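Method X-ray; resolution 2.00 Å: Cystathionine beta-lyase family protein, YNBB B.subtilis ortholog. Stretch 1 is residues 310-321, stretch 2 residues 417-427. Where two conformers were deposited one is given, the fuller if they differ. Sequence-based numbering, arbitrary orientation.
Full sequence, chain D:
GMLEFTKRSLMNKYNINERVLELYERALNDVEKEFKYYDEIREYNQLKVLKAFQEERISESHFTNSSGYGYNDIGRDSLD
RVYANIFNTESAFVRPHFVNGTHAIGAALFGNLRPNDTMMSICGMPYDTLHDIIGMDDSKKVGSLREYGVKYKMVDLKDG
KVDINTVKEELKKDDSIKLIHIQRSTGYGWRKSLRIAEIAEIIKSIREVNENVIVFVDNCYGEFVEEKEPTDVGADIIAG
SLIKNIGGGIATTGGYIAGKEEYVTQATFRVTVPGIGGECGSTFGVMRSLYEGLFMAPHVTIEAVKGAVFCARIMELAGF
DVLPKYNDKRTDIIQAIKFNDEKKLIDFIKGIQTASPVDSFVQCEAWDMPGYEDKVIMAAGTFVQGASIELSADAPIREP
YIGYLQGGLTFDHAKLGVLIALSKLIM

Stretch 1 310-321: FCARIMELAGFD
Stretch 2 (417-427) GVLIALSKLIM

Packing of two stretches of one chain, residues 310-321 and 417-427, each a helix followed by a loop, through apolar side chains alone; no hydrogen bond or salt bridge crosses between them, and 444 Å² is buried, both sides summed. Backbone: both stretches open within helices begun earlier in the chain, helical from Phe310 and from Gly417, which run in nearly the same direction, at a signed crossing angle of -25° with axes 10.7 Å apart at closest approach. Register is set by CA-CA distances of 6.5 Å for Cys311-Val418, 7.7 Å for Met315-Leu422 and 7.9 Å for Ala318-Ile426. The closest of these CA pairs is Cys311-Val418; Cys311 (chi1 t) is sideways, and Val418 reaches over to it.

Apolar contacts near Val418: this residue (chi1 t) points toward the first helix and has the largest area covered, 73 Å². Its CG1 lies 3.5 Å from Ile314 CG2, and its CG2 4.0 Å from Cys311 CB; the short branches fill the narrow part of the interface. Ile314 (t, t) extends CD1 to 3.5 Å from Leu419 CD2 and 3.8 Å from Leu422 CD2. Leu419 (m, t) leaves its backbone sideways, but its end comes nearer and CD2 meets the edge of the Phe310 ring, 4.1 Å from CZ; Phe310 has chi1 t and chi2 74°.

Apolar contacts farther along: selenomethionine Met315 (m, m, m) starts sideways and folds its end inward, placing SE 3.9 Å from Leu422 CD1 and CE 4.2 Å from Leu425 CD1. Leu422 (t, p) points toward stretch 1, its CD1 also 4.0 Å from Ala318 CB. The small methyl of Ala318 also touches the poorly ordered Ile426 (p, t), CB to CD1 4.1 Å. Phe320 (m, chi2 -83°) brings CZ to 3.8 Å from Leu425 CD1; Leu425 is m, t.

Hydrogen bonds within each stretch: regular i to i+4 bonds include Ile314 N to Phe310 O, 2.9 Å, and Leu422 N to Val418 O, 2.7 Å. A Schellman motif closes the first helix, with Phe320 N to Met315 O 3.0 Å and Gly319 N to Glu316 O 2.8 Å. Gly319 has phi/psi 110/-2, where a CB would jam against the preceding carbonyl O; Phe320 then extends at -91/144. In stretch 2, Ser423 (m) returns OG to Leu419 O at 2.8 Å, satisfying its buried hydroxyl, and Ile426 N donates to Leu422 O at 3.0 Å.

Salt bridge within stretch 1: Arg313 and Glu316 make no contact with stretch 2; Arg313 NH1 donates to Glu316 OE1 at 2.9 Å, one helical turn on.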

# COMPACT_ATOMS: atom_id res chain seq x y z
N PHE D 310 -17.68 31.75 6.57
CA PHE D 310 -18.89 31.86 5.75
C PHE D 310 -20.09 31.24 6.50
O PHE D 310 -21.18 31.81 6.57
CB PHE D 310 -18.70 31.13 4.42
CG PHE D 310 -19.97 31.00 3.60
CD1 PHE D 310 -20.50 32.09 2.94
CD2 PHE D 310 -20.66 29.80 3.55
CE1 PHE D 310 -21.67 31.96 2.20
CE2 PHE D 310 -21.85 29.68 2.87
CZ PHE D 310 -22.35 30.76 2.17
N CYS D 311 -19.88 30.09 7.10
CA CYS D 311 -20.97 29.50 7.90
C CYS D 311 -21.45 30.46 9.02
O CYS D 311 -22.66 30.67 9.22
CB CYS D 311 -20.50 28.17 8.49
SG CYS D 311 -21.73 27.36 9.54
N ALA D 312 -20.51 30.97 9.81
CA ALA D 312 -20.76 31.98 10.84
C ALA D 312 -21.66 33.12 10.32
O ALA D 312 -22.62 33.48 10.97
CB ALA D 312 -19.38 32.58 11.37
N ARG D 313 -21.29 33.72 9.19
CA ARG D 313 -22.06 34.85 8.68
C ARG D 313 -23.42 34.45 8.17
O ARG D 313 -24.41 35.07 8.55
CB ARG D 313 -21.34 35.64 7.60
CG ARG D 313 -22.08 36.91 7.21
CD ARG D 313 -22.45 37.76 8.42
NE ARG D 313 -22.82 39.15 8.04
CZ ARG D 313 -23.24 40.10 8.87
NH1 ARG D 313 -23.40 39.88 10.20
NH2 ARG D 313 -23.59 41.27 8.36
N ILE D 314 -23.50 33.40 7.34
CA ILE D 314 -24.79 33.02 6.80
C ILE D 314 -25.77 32.54 7.88
O ILE D 314 -26.94 32.88 7.84
CB ILE D 314 -24.70 32.05 5.61
CG1 ILE D 314 -25.99 32.14 4.78
CG2 ILE D 314 -24.38 30.58 6.07
CD1 ILE D 314 -25.98 31.20 3.48
N MSE D 315 -25.31 31.80 8.88
CA MSE D 315 -26.25 31.33 9.90
C MSE D 315 -26.71 32.55 10.73
O MSE D 315 -27.84 32.63 11.19
CB MSE D 315 -25.61 30.25 10.78
CG MSE D 315 -25.18 28.99 10.01
SE MSE D 315 -26.65 28.20 9.05
CE MSE D 315 -27.63 27.46 10.55
N GLU D 316 -25.81 33.51 10.92
CA GLU D 316 -26.17 34.76 11.59
C GLU D 316 -27.22 35.57 10.78
O GLU D 316 -28.22 36.04 11.34
CB GLU D 316 -24.92 35.56 11.83
CG GLU D 316 -25.08 36.93 12.38
CD GLU D 316 -23.77 37.45 12.87
OE1 GLU D 316 -22.88 37.75 12.04
OE2 GLU D 316 -23.64 37.50 14.10
N LEU D 317 -27.00 35.68 9.47
CA LEU D 317 -27.99 36.30 8.60
C LEU D 317 -29.35 35.61 8.74
O LEU D 317 -30.41 36.25 8.65
CB LEU D 317 -27.54 36.28 7.15
CG LEU D 317 -26.30 37.08 6.81
CD1 LEU D 317 -26.23 37.43 5.32
CD2 LEU D 317 -26.29 38.34 7.69
N ALA D 318 -29.33 34.31 9.02
CA ALA D 318 -30.54 33.52 9.24
C ALA D 318 -31.16 33.66 10.63
O ALA D 318 -32.17 33.04 10.90
CB ALA D 318 -30.23 32.03 8.96
N GLY D 319 -30.51 34.39 11.53
CA GLY D 319 -31.05 34.64 12.87
C GLY D 319 -30.33 33.96 14.02
O GLY D 319 -30.67 34.18 15.15
N PHE D 320 -29.31 33.14 13.74
CA PHE D 320 -28.67 32.37 14.78
C PHE D 320 -27.49 33.07 15.44
O PHE D 320 -26.69 33.76 14.77
CB PHE D 320 -28.21 31.03 14.21
CG PHE D 320 -29.32 30.14 13.73
CD1 PHE D 320 -30.03 29.34 14.64
CD2 PHE D 320 -29.69 30.12 12.40
CE1 PHE D 320 -31.04 28.51 14.22
CE2 PHE D 320 -30.72 29.31 11.96
CZ PHE D 320 -31.41 28.50 12.85
N ASP D 321 -27.36 32.84 16.76
CA ASP D 321 -26.16 33.22 17.49
C ASP D 321 -25.11 32.17 17.12
O ASP D 321 -25.39 30.97 17.13
CB ASP D 321 -26.42 33.22 19.00
CG ASP D 321 -25.38 34.05 19.78
OD1 ASP D 321 -25.50 34.13 21.03
OD2 ASP D 321 -24.46 34.63 19.14
N GLY D 417 -22.37 22.63 1.38
CA GLY D 417 -22.86 21.88 2.53
C GLY D 417 -23.70 22.74 3.44
O GLY D 417 -24.78 22.33 3.86
N VAL D 418 -23.23 23.96 3.73
CA VAL D 418 -24.01 24.85 4.59
C VAL D 418 -25.34 25.24 3.95
O VAL D 418 -26.36 25.29 4.63
CB VAL D 418 -23.17 26.06 5.03
CG1 VAL D 418 -24.04 27.12 5.80
CG2 VAL D 418 -21.99 25.55 5.83
N LEU D 419 -25.33 25.50 2.63
CA LEU D 419 -26.54 25.86 1.95
C LEU D 419 -27.52 24.69 1.99
O LEU D 419 -28.72 24.89 2.25
CB LEU D 419 -26.29 26.27 0.50
CG LEU D 419 -25.33 27.43 0.24
CD1 LEU D 419 -25.30 27.74 -1.28
CD2 LEU D 419 -25.71 28.68 1.08
N ILE D 420 -27.02 23.48 1.74
CA ILE D 420 -27.88 22.32 1.80
C ILE D 420 -28.43 22.16 3.20
O ILE D 420 -29.62 22.04 3.39
CB ILE D 420 -27.14 21.03 1.35
CG1 ILE D 420 -26.89 21.11 -0.14
CG2 ILE D 420 -27.97 19.79 1.69
CD1 ILE D 420 -25.76 20.17 -0.62
N ALA D 421 -27.57 22.21 4.20
CA ALA D 421 -28.02 22.10 5.57
C ALA D 421 -29.02 23.23 5.96
O ALA D 421 -30.07 22.97 6.58
CB ALA D 421 -26.82 22.08 6.50
N LEU D 422 -28.70 24.48 5.64
CA LEU D 422 -29.56 25.61 6.00
C LEU D 422 -30.94 25.53 5.34
O LEU D 422 -31.94 25.94 5.93
CB LEU D 422 -28.86 26.93 5.61
CG LEU D 422 -29.62 28.24 5.91
CD1 LEU D 422 -30.13 28.34 7.36
CD2 LEU D 422 -28.73 29.48 5.53
N SER D 423 -30.99 24.99 4.12
CA SER D 423 -32.25 24.84 3.37
C SER D 423 -33.16 23.78 3.97
O SER D 423 -34.28 23.59 3.50
CB SER D 423 -31.96 24.51 1.91
OG SER D 423 -31.26 25.56 1.28
N LYS D 424 -32.67 23.07 4.98
CA LYS D 424 -33.52 22.22 5.79
C LYS D 424 -34.15 22.96 6.98
O LYS D 424 -35.01 22.43 7.65
CB LYS D 424 -32.75 21.02 6.28
CG LYS D 424 -32.02 20.28 5.16
CD LYS D 424 -31.96 18.81 5.32
CE LYS D 424 -32.22 18.39 6.78
NZ LYS D 424 -31.91 16.97 7.17
N LEU D 425 -33.71 24.18 7.27
CA LEU D 425 -34.27 24.92 8.39
C LEU D 425 -35.10 26.13 7.96
O LEU D 425 -36.12 26.43 8.60
CB LEU D 425 -33.17 25.43 9.34
CG LEU D 425 -32.05 24.54 9.83
CD1 LEU D 425 -31.20 25.34 10.82
CD2 LEU D 425 -32.49 23.23 10.41
N ILE D 426 -34.67 26.85 6.93
CA ILE D 426 -35.44 28.00 6.50
C ILE D 426 -35.85 27.89 5.04
O ILE D 426 -35.16 27.26 4.23
CB ILE D 426 -34.74 29.37 6.79
CG1 ILE D 426 -33.71 29.71 5.73
CG2 ILE D 426 -34.18 29.44 8.26
CD1 ILE D 426 -32.96 30.98 6.08
N MSE D 427 -36.99 28.49 4.71
CA MSE D 427 -37.53 28.41 3.35
C MSE D 427 -38.03 29.77 2.81
O MSE D 427 -38.25 29.91 1.61
OXT MSE D 427 -38.16 30.76 3.55
CB MSE D 427 -38.58 27.29 3.29
CG MSE D 427 -37.93 25.91 3.02
SE MSE D 427 -38.41 24.41 4.22
CE MSE D 427 -37.26 22.86 3.43